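Local atomic coordinates of PipY (Synechococcus elongatus, PDB entry 5NLC), a protein that binds pyridoxal 5'-phosphate and probably takes part in keeping the supply of this cofactor in balance. Residues A[152-156]-A[167-171]. Numbering follows the deposited sequence.
Sequences MVIAP and LFAQA
The amide N of Ala171 donates to the carbonyl O of Leu167 at 2.9 Å, a helical i to i+4 bond; one turn apart, both residues turn their CB atoms toward the loop at 152-156. Between them they receive Val153, whose two methyls part company. CG1 lies anti to its backbone N (chi1 167°) and runs tip to tip into Leu167, 3.7 Å from Leu167 CG. CG2 turns instead to the methyl of Ala171, with Val153 CG2 and Ala171 CB 3.6 Å apart. Leu167 extends its own side chain with CG anti to N (chi1 174°), which brings CG to Val153 and, with chi2, lets CD2 reach on to Ala155. Leu167 CD2 sits 3.7 Å from Ala155 CA and 3.9 Å from Ala155 CB. The ring of Phe168 comes in from the flank: its CE1 approaches Val153 O obliquely at 4.1 Å, a loose contact, and the same side chain also touches Leu200 and Ala201 of helix 198-203.

Strand 147-152 and helix 161-181 form one beta-alpha unit of the modified TIM barrel, and the contact folds the connecting loop back against its own helix. Val153 is also tied by a backbone hydrogen bond to Ser191 in the neighbouring strand, and Leu167 packs on Leu119. Ile154 points the other way and touches Arg210, a pyridoxal 5'-phosphate-binding residue, although this chain holds no cofactor. Loop and helix meet mainly through apolar side chains; the fit of Val153 against Leu167 and Ala171, and of Leu167 against Ala155, probably helps set how the loop lies on the helix, since the two segments share no hydrogen bond.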
loop_
_atom_site.group_PDB
_atom_site.type_symbol
_atom_site.label_atom_id
_atom_site.label_comp_id
_atom_site.label_asym_id
_atom_site.label_seq_id
_atom_site.Cartn_x
_atom_site.Cartn_y
_atom_site.Cartn_z
ATOM N N MET A 152 0.733 -3.030 -6.151
ATOM C CA MET A 152 0.333 -3.799 -4.997
ATOM C C MET A 152 -0.183 -5.174 -5.477
ATOM O O MET A 152 -0.991 -5.253 -6.344
ATOM C CB MET A 152 -0.746 -3.106 -4.183
ATOM C CG MET A 152 -1.155 -3.855 -2.905
ATOM S SD MET A 152 -2.533 -3.157 -2.007
ATOM C CE MET A 152 -2.068 -3.610 -0.349
ATOM N N VAL A 153 0.314 -6.255 -4.868
ATOM C CA VAL A 153 -0.186 -7.592 -5.146
ATOM C C VAL A 153 -0.558 -8.301 -3.850
ATOM O O VAL A 153 0.251 -8.292 -2.908
ATOM C CB VAL A 153 0.918 -8.336 -5.903
ATOM C CG1 VAL A 153 0.650 -9.771 -5.978
ATOM C CG2 VAL A 153 0.986 -7.784 -7.313
ATOM N N ILE A 154 -1.781 -8.845 -3.772
ATOM C CA ILE A 154 -2.259 -9.518 -2.583
ATOM C C ILE A 154 -2.586 -10.943 -3.013
ATOM O O ILE A 154 -3.353 -11.152 -3.965
ATOM C CB ILE A 154 -3.535 -8.871 -2.009
ATOM C CG1 ILE A 154 -3.324 -7.344 -1.829
ATOM C CG2 ILE A 154 -3.997 -9.661 -0.804
ATOM C CD1 ILE A 154 -4.546 -6.640 -1.285
ATOM N N ALA A 155 -2.012 -11.913 -2.322
ATOM C CA ALA A 155 -2.282 -13.312 -2.669
ATOM C C ALA A 155 -3.708 -13.664 -2.278
ATOM O O ALA A 155 -4.189 -13.179 -1.227
ATOM C CB ALA A 155 -1.300 -14.212 -1.941
ATOM N N PRO A 156 -4.443 -14.437 -3.121
ATOM C CA PRO A 156 -5.733 -14.954 -2.755
ATOM C C PRO A 156 -5.659 -15.714 -1.456
ATOM O O PRO A 156 -4.609 -16.320 -1.161
ATOM C CB PRO A 156 -6.059 -15.914 -3.903
ATOM C CG PRO A 156 -5.403 -15.273 -5.094
ATOM C CD PRO A 156 -4.131 -14.705 -4.535
ATOM N N LEU A 167 3.978 -15.934 -7.182
ATOM C CA LEU A 167 3.194 -14.720 -7.407
ATOM C C LEU A 167 3.988 -13.456 -7.178
ATOM O O LEU A 167 3.878 -12.549 -8.026
ATOM C CB LEU A 167 1.887 -14.705 -6.566
ATOM C CG LEU A 167 1.051 -13.416 -6.605
ATOM C CD1 LEU A 167 0.317 -13.195 -7.920
ATOM C CD2 LEU A 167 0.061 -13.470 -5.474
ATOM N N PHE A 168 4.745 -13.408 -6.052
ATOM C CA PHE A 168 5.518 -12.258 -5.706
ATOM C C PHE A 168 6.661 -12.040 -6.697
ATOM O O PHE A 168 6.970 -10.889 -7.056
ATOM C CB PHE A 168 6.002 -12.311 -4.279
ATOM C CG PHE A 168 4.889 -12.220 -3.227
ATOM C CD1 PHE A 168 3.678 -11.561 -3.451
ATOM C CD2 PHE A 168 5.144 -12.756 -1.971
ATOM C CE1 PHE A 168 2.731 -11.471 -2.413
ATOM C CE2 PHE A 168 4.240 -12.677 -0.957
ATOM C CZ PHE A 168 3.010 -12.030 -1.188
ATOM N N ALA A 169 7.200 -13.140 -7.217
ATOM C CA ALA A 169 8.235 -13.049 -8.265
ATOM C C ALA A 169 7.671 -12.500 -9.573
ATOM O O ALA A 169 8.286 -11.659 -10.253
ATOM C CB ALA A 169 8.871 -14.429 -8.453
ATOM N N GLN A 170 6.487 -12.977 -9.906
ATOM C CA GLN A 170 5.774 -12.521 -11.095
ATOM C C GLN A 170 5.457 -11.077 -10.986
ATOM O O GLN A 170 5.573 -10.393 -11.990
ATOM C CB GLN A 170 4.533 -13.328 -11.342
ATOM C CG GLN A 170 3.785 -13.045 -12.645
ATOM C CD GLN A 170 2.411 -13.697 -12.676
ATOM O OE1 GLN A 170 1.911 -14.251 -11.643
ATOM N NE2 GLN A 170 1.759 -13.600 -13.820
ATOM N N ALA A 171 5.042 -10.599 -9.818
ATOM C CA ALA A 171 4.846 -9.165 -9.597
ATOM C C ALA A 171 6.089 -8.360 -9.830
ATOM O O ALA A 171 6.044 -7.388 -10.540
ATOM C CB ALA A 171 4.329 -8.911 -8.208
#